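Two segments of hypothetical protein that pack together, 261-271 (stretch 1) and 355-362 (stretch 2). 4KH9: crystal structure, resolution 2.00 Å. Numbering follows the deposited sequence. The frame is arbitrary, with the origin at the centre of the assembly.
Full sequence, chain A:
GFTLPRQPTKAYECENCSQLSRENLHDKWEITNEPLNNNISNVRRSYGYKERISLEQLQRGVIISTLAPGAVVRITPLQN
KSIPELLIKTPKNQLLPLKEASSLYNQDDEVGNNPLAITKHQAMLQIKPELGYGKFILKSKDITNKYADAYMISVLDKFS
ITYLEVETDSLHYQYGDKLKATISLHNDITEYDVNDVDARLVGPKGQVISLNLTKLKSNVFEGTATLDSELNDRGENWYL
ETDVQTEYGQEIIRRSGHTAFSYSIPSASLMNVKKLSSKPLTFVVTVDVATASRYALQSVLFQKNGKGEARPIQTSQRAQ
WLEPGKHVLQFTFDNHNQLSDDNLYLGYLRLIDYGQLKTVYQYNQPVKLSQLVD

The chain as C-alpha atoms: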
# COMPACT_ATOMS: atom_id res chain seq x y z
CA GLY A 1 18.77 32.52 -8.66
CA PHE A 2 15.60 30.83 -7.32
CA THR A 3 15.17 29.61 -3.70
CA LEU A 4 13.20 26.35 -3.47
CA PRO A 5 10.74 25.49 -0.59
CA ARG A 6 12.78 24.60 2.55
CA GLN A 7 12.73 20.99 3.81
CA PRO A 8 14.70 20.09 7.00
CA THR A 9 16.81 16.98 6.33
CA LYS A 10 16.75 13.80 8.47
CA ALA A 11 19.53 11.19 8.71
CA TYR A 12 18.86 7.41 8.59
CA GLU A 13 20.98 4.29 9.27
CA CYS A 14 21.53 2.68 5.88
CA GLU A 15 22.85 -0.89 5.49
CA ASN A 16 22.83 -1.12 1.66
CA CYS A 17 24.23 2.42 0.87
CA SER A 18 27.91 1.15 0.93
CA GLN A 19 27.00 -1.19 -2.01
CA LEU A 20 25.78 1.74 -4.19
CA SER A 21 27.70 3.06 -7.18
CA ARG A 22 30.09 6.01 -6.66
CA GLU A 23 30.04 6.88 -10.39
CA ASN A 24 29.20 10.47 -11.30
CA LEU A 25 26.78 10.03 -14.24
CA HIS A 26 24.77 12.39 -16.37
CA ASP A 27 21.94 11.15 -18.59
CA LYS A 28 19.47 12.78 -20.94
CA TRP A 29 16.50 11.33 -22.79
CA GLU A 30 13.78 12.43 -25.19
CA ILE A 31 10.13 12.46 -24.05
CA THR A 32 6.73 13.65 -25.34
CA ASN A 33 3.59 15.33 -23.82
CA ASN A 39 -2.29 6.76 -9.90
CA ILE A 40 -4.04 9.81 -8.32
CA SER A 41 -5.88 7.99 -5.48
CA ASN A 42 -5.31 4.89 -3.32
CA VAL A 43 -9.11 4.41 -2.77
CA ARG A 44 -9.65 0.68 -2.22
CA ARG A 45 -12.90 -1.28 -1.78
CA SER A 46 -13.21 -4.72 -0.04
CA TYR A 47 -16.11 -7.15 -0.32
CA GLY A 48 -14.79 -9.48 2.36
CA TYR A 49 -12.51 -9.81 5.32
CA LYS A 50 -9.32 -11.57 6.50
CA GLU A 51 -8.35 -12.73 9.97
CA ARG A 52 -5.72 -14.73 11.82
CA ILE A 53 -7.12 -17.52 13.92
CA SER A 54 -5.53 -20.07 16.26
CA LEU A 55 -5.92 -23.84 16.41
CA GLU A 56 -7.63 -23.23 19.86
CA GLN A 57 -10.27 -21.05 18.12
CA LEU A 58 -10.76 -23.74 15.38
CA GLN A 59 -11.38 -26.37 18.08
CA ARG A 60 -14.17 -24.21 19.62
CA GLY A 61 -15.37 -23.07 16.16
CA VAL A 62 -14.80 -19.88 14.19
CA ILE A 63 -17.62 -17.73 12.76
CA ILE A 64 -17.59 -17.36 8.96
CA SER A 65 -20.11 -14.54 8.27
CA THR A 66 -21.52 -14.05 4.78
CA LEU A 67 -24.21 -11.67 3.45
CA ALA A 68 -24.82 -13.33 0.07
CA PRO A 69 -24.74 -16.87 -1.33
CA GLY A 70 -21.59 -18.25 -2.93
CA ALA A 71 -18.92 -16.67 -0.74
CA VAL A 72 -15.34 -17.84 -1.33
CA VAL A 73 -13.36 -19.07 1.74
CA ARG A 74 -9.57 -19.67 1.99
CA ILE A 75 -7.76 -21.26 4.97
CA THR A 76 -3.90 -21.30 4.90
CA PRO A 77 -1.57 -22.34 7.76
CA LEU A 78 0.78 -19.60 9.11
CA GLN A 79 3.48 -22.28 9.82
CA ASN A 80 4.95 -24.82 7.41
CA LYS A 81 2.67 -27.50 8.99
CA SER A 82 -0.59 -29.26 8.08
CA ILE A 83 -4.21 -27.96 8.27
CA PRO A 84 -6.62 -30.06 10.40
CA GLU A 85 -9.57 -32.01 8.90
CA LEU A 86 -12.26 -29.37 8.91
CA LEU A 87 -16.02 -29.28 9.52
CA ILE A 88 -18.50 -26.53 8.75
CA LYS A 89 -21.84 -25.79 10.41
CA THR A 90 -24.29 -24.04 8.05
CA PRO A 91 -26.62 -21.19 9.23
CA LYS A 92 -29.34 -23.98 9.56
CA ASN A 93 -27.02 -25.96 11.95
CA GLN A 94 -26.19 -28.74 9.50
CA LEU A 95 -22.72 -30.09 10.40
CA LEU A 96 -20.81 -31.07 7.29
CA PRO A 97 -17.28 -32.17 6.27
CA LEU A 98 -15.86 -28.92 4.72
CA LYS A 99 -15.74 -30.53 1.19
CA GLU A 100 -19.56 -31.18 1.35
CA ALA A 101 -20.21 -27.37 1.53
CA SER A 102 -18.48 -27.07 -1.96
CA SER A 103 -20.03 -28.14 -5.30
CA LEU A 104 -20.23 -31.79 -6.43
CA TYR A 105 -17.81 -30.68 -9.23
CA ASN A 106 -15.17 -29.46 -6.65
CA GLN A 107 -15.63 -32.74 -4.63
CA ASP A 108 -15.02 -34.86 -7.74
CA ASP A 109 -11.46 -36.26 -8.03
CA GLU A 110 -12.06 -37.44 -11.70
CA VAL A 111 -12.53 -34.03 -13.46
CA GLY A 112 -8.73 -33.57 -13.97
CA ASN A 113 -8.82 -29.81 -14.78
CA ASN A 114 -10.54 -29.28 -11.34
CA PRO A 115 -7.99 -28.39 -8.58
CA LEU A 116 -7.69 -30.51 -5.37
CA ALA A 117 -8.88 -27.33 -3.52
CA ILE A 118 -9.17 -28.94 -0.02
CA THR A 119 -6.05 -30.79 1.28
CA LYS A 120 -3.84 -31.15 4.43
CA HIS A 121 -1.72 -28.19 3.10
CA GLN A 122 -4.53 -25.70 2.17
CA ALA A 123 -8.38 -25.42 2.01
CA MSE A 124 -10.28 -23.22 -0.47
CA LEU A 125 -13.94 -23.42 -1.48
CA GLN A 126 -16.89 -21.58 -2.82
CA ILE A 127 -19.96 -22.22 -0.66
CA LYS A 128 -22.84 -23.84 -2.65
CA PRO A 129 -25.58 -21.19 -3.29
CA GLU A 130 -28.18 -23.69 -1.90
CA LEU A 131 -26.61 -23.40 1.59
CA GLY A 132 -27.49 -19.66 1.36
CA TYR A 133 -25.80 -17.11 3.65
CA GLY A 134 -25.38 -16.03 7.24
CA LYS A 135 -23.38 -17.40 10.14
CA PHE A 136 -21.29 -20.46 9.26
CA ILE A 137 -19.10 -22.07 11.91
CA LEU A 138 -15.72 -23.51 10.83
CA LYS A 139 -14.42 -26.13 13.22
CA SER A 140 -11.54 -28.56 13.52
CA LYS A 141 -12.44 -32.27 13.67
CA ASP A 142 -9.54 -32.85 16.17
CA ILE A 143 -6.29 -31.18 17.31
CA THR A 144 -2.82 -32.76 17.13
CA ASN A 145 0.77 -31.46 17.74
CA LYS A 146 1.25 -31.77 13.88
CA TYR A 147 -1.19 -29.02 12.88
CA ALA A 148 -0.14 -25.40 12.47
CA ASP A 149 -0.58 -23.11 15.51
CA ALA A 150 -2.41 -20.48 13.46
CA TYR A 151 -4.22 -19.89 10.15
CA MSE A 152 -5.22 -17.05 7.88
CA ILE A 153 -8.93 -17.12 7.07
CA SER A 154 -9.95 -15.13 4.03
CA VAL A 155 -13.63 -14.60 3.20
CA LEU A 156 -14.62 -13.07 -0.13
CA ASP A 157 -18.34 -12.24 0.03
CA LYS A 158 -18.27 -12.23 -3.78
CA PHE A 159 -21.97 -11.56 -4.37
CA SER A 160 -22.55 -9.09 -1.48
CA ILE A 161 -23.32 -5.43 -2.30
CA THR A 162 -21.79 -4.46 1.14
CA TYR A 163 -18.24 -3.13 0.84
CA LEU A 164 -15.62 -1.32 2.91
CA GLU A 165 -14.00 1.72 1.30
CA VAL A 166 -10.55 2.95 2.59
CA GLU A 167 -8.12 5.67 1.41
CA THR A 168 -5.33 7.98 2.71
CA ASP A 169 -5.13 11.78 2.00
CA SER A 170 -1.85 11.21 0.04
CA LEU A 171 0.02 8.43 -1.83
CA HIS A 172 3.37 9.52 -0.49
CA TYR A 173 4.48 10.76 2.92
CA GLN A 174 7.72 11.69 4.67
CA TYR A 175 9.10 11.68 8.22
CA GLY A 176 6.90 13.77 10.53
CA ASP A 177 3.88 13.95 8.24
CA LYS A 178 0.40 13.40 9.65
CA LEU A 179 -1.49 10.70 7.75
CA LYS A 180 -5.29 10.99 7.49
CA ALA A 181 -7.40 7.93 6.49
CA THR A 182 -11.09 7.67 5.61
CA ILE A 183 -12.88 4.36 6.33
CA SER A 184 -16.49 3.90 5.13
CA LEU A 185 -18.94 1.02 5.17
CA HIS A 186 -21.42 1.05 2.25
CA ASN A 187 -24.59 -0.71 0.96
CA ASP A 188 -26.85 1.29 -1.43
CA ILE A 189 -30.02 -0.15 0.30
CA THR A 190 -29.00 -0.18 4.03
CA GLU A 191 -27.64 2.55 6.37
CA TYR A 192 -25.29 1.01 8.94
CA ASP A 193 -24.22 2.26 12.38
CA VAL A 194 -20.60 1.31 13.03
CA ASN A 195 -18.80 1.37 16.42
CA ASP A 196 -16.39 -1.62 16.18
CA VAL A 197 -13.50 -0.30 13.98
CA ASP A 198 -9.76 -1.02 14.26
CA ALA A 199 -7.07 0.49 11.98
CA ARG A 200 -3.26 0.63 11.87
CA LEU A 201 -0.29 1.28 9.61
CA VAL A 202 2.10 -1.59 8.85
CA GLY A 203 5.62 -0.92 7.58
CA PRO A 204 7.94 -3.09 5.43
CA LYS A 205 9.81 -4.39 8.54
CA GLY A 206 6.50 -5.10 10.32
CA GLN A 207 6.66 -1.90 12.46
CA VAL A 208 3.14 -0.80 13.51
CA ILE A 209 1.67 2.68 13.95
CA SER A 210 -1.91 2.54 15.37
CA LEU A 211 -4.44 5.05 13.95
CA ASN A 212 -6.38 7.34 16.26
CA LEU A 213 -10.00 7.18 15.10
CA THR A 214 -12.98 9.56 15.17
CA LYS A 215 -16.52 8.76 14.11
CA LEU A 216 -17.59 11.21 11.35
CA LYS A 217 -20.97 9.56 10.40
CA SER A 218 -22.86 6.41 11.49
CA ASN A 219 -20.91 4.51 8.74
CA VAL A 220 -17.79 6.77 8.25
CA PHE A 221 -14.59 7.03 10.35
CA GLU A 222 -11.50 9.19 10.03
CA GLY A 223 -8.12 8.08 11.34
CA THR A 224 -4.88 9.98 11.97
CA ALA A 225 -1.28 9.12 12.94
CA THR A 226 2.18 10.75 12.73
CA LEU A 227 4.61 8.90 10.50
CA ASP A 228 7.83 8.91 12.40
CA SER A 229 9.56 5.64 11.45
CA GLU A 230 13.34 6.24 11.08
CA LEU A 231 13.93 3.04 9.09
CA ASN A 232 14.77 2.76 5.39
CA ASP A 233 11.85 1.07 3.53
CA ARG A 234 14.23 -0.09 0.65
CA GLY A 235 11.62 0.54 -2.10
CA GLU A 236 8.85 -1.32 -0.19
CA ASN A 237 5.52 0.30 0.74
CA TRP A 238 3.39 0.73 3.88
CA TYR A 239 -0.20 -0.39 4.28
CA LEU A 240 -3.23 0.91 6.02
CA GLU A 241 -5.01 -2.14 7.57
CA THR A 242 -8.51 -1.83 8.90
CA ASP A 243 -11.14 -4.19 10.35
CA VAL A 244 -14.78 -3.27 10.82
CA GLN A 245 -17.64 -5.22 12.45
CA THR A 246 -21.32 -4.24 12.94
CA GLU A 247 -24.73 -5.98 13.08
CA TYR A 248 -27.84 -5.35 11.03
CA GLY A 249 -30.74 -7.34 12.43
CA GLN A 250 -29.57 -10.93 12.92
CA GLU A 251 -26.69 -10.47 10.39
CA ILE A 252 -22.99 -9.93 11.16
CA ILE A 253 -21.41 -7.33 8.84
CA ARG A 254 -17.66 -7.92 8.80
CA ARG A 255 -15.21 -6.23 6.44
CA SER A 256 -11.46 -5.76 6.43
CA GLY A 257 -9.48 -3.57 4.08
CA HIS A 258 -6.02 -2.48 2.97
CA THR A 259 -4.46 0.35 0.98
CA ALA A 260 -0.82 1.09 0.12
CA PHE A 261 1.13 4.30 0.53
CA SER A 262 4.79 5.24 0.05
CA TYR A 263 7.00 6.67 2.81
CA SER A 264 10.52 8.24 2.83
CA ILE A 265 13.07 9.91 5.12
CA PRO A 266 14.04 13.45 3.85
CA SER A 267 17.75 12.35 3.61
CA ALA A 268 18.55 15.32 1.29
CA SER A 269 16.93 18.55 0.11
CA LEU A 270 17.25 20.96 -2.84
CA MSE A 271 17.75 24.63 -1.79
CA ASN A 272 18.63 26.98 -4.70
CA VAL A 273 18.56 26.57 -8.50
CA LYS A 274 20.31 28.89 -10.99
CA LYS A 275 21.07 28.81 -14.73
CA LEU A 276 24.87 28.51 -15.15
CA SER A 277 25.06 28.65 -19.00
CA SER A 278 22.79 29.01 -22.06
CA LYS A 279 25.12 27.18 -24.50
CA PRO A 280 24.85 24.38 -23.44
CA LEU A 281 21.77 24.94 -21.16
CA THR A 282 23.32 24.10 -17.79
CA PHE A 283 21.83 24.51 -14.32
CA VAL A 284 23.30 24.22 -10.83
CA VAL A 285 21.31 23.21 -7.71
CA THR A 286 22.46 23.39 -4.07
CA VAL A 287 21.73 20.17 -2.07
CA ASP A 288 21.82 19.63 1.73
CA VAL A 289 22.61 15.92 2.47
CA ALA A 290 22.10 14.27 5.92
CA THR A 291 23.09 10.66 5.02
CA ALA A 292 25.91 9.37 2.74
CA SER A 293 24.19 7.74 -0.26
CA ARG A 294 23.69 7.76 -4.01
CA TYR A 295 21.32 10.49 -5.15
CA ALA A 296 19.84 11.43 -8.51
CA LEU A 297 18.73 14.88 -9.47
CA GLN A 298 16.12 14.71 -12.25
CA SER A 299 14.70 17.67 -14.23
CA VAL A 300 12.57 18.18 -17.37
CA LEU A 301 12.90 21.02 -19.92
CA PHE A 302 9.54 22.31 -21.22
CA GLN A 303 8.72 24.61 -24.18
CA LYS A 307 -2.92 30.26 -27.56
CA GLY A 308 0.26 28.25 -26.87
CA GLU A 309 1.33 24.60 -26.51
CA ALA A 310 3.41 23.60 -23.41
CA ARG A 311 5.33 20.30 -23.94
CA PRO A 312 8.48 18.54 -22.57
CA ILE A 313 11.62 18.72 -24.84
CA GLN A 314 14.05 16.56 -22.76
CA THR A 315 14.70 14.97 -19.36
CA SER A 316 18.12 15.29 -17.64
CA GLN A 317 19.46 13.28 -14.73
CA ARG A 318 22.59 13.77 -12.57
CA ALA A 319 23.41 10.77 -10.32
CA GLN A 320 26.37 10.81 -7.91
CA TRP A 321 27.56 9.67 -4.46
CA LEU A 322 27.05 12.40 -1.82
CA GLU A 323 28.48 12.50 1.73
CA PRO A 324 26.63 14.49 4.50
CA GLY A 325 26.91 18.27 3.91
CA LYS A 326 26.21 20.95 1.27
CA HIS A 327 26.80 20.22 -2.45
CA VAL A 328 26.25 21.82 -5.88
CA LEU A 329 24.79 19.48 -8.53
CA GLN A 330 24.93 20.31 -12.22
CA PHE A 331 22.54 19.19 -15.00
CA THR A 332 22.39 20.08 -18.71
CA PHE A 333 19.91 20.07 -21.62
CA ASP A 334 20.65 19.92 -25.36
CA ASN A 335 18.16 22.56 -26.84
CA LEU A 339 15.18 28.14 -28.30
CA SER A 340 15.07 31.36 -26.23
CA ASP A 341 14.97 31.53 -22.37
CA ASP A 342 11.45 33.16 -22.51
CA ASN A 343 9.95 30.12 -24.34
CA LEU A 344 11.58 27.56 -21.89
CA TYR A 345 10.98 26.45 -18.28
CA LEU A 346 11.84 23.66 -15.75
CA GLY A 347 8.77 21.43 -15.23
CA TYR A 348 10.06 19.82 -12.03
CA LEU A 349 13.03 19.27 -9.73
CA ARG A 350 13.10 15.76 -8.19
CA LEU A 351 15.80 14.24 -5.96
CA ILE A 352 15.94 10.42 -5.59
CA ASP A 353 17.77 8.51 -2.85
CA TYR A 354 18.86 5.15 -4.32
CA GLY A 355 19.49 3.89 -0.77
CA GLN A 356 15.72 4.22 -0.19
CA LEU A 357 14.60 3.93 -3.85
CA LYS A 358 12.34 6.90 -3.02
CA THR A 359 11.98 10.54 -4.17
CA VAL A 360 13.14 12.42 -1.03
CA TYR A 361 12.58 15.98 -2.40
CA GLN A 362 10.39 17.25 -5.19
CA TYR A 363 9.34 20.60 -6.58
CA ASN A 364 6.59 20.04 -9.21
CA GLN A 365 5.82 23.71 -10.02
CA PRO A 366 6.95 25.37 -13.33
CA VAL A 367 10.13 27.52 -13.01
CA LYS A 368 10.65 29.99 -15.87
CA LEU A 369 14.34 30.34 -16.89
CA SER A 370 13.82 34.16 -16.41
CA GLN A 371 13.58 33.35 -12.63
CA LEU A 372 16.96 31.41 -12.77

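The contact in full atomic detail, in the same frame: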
# COMPACT_ATOMS: atom_id res chain seq x y z
N PHE A 261 0.61 2.95 0.62
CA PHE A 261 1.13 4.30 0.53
C PHE A 261 2.64 4.21 0.63
O PHE A 261 3.18 3.23 1.16
CB PHE A 261 0.51 5.27 1.57
CG PHE A 261 0.79 4.93 3.02
CD1 PHE A 261 -0.09 4.10 3.74
CD2 PHE A 261 1.88 5.49 3.68
CE1 PHE A 261 0.15 3.82 5.09
CE2 PHE A 261 2.11 5.22 5.03
CZ PHE A 261 1.23 4.39 5.73
N SER A 262 3.33 5.19 0.05
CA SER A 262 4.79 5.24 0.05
C SER A 262 5.27 6.15 1.16
O SER A 262 4.62 7.15 1.46
CB SER A 262 5.30 5.73 -1.31
OG SER A 262 6.71 5.83 -1.31
N TYR A 263 6.44 5.85 1.73
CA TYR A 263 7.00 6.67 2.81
C TYR A 263 8.52 6.85 2.64
O TYR A 263 9.19 5.87 2.33
CB TYR A 263 6.69 6.01 4.17
CG TYR A 263 7.36 6.67 5.36
CD1 TYR A 263 6.86 7.83 5.91
CD2 TYR A 263 8.51 6.12 5.92
CE1 TYR A 263 7.46 8.43 7.01
CE2 TYR A 263 9.12 6.71 7.04
CZ TYR A 263 8.58 7.87 7.57
OH TYR A 263 9.16 8.49 8.64
N SER A 264 9.06 8.06 2.90
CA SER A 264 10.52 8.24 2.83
C SER A 264 11.05 9.14 3.96
O SER A 264 10.31 9.90 4.58
CB SER A 264 10.94 8.80 1.48
OG SER A 264 10.48 10.13 1.28
N ILE A 265 12.34 9.06 4.19
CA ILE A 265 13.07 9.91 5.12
C ILE A 265 13.67 11.07 4.28
O ILE A 265 14.26 10.79 3.24
CB ILE A 265 14.12 9.09 5.89
CG1 ILE A 265 13.43 8.07 6.83
CG2 ILE A 265 15.09 9.98 6.68
CD1 ILE A 265 14.09 6.76 6.80
N PRO A 266 13.49 12.34 4.67
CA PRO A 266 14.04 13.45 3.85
C PRO A 266 15.56 13.54 4.03
O PRO A 266 16.07 14.46 4.67
CB PRO A 266 13.30 14.67 4.39
CG PRO A 266 12.98 14.34 5.82
CD PRO A 266 12.75 12.85 5.86
N SER A 267 16.29 12.54 3.49
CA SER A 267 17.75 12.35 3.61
C SER A 267 18.56 13.45 2.92
O SER A 267 19.75 13.58 3.18
CB SER A 267 18.14 11.01 3.02
OG SER A 267 17.51 10.79 1.76
N ALA A 268 17.92 14.22 2.02
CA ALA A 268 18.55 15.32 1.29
C ALA A 268 17.49 16.26 0.74
O ALA A 268 16.36 15.83 0.48
CB ALA A 268 19.43 14.79 0.17
N SER A 269 17.84 17.54 0.61
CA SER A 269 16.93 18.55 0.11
C SER A 269 17.60 19.49 -0.88
O SER A 269 18.78 19.78 -0.75
CB SER A 269 16.36 19.37 1.26
OG SER A 269 15.56 18.56 2.11
N LEU A 270 16.83 19.95 -1.87
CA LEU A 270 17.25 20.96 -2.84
C LEU A 270 16.98 22.34 -2.24
O LEU A 270 15.92 22.54 -1.62
CB LEU A 270 16.53 20.80 -4.19
CG LEU A 270 16.63 19.45 -4.89
CD1 LEU A 270 15.75 19.44 -6.13
CD2 LEU A 270 18.07 19.09 -5.26
N MSE A 271 17.92 23.30 -2.40
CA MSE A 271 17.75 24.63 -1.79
C MSE A 271 17.65 25.78 -2.80
O MSE A 271 16.74 26.59 -2.69
CB MSE A 271 18.92 24.91 -0.83
CG MSE A 271 19.00 23.93 0.33
SE MSE A 271 20.65 24.13 1.34
CE MSE A 271 20.35 25.98 2.07
N GLY A 355 19.42 4.70 -1.98
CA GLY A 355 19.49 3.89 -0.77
C GLY A 355 18.10 3.52 -0.29
O GLY A 355 17.90 2.46 0.29
N GLN A 356 17.12 4.40 -0.57
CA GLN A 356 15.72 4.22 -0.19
C GLN A 356 14.87 3.80 -1.37
O GLN A 356 13.80 3.23 -1.16
CB GLN A 356 15.15 5.53 0.37
CG GLN A 356 15.65 5.87 1.77
CD GLN A 356 14.94 7.08 2.28
OE1 GLN A 356 13.78 7.02 2.69
NE2 GLN A 356 15.58 8.23 2.20
N LEU A 357 15.32 4.12 -2.60
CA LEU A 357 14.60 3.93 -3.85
C LEU A 357 13.29 4.72 -3.74
O LEU A 357 12.21 4.25 -4.09
CB LEU A 357 14.39 2.44 -4.20
CG LEU A 357 15.65 1.67 -4.62
CD1 LEU A 357 15.41 0.17 -4.57
CD2 LEU A 357 16.09 2.08 -6.03
N LYS A 358 13.42 5.94 -3.19
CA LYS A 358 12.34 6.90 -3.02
C LYS A 358 12.78 8.30 -3.44
O LYS A 358 13.97 8.66 -3.32
CB LYS A 358 11.88 6.96 -1.53
CG LYS A 358 11.33 5.68 -0.92
CD LYS A 358 9.90 5.36 -1.35
CE LYS A 358 9.53 3.94 -0.98
NZ LYS A 358 8.26 3.54 -1.63
N THR A 359 11.81 9.10 -3.91
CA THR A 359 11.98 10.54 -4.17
C THR A 359 11.99 11.15 -2.77
O THR A 359 11.06 10.88 -2.00
CB THR A 359 10.87 11.05 -5.11
OG1 THR A 359 11.04 10.44 -6.37
CG2 THR A 359 10.90 12.55 -5.30
N VAL A 360 13.06 11.87 -2.40
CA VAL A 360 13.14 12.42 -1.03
C VAL A 360 12.82 13.93 -1.01
O VAL A 360 12.46 14.48 0.04
CB VAL A 360 14.48 12.11 -0.34
CG1 VAL A 360 14.58 10.60 -0.09
CG2 VAL A 360 15.69 12.61 -1.14
N TYR A 361 12.88 14.57 -2.19
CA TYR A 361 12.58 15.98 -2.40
C TYR A 361 12.02 16.16 -3.78
O TYR A 361 12.57 15.63 -4.74
CB TYR A 361 13.81 16.90 -2.19
CG TYR A 361 13.47 18.38 -2.22
CD1 TYR A 361 13.28 19.05 -3.42
CD2 TYR A 361 13.28 19.09 -1.04
CE1 TYR A 361 12.87 20.39 -3.46
CE2 TYR A 361 12.92 20.44 -1.06
CZ TYR A 361 12.71 21.08 -2.27
OH TYR A 361 12.35 22.41 -2.32
N GLN A 362 10.93 16.93 -3.88
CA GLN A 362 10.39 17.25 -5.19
C GLN A 362 9.73 18.62 -5.18
O GLN A 362 9.08 19.01 -4.21
CB GLN A 362 9.41 16.19 -5.71
CG GLN A 362 8.27 15.79 -4.78
CD GLN A 362 7.69 14.46 -5.18
OE1 GLN A 362 7.38 14.21 -6.35
NE2 GLN A 362 7.53 13.58 -4.19

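When two segments pack without pairing main chain to main chain, side chains can do the pairing instead, and the contact between 261-271 and 355-362 illustrates the principle. No backbone-to-backbone hydrogen bond crosses it; the amide of Gln356 serves as a substitute peptide group. Its OE1 accepts from Ile265 N at 2.9 Å and its NE2 donates to Ile265 O at 3.1 Å, both nearly linear, so the donor and the acceptor of one residue are satisfied by a single side chain. Glutamine suits this buried place because its end carries both functions at the spacing required. Ile265 O has a second donor within its own stretch, Ser267 N at 2.7 Å, a bond within the turn between the strands of 261-271.

The flanking polar contacts are simpler. Lys358 folds through two m rotamers, then extends, its aliphatic carbons passing Ser264 (CB to CB, 3.7 Å) before NZ donates to Ser262 OG at 2.8 Å; NZ is also hydrogen-bonded elsewhere in the structure. Ser264, in the p rotamer, turns OG to Thr359 O at 3.4 Å, a weak bond, but this hydroxyl too is satisfied elsewhere. Thr359 thus contributes its carbonyl while its CB points away.

Val360 packs against the turn itself, with CG1 3.4 Å from Ile265 O and CG2 3.7 Å from Ala268 O, its two methyls reaching different carbonyls, with Ser267 OG also 3.5 Å from Val360 CG1; past it the contact rests on Tyr361. Tyr361 has the largest covered area, 87 Å² of the 565 Å² total. Leu270 CB lies over its ring face, 4.1 Å from the centroid, in a CH-pi contact, and Leu270 CG approaches Tyr361 CD1 at 3.7 Å. The tyrosine hydroxyl is bonded elsewhere. One cost remains: Leu270 N, over a face of the same ring, is buried without any partner in the model.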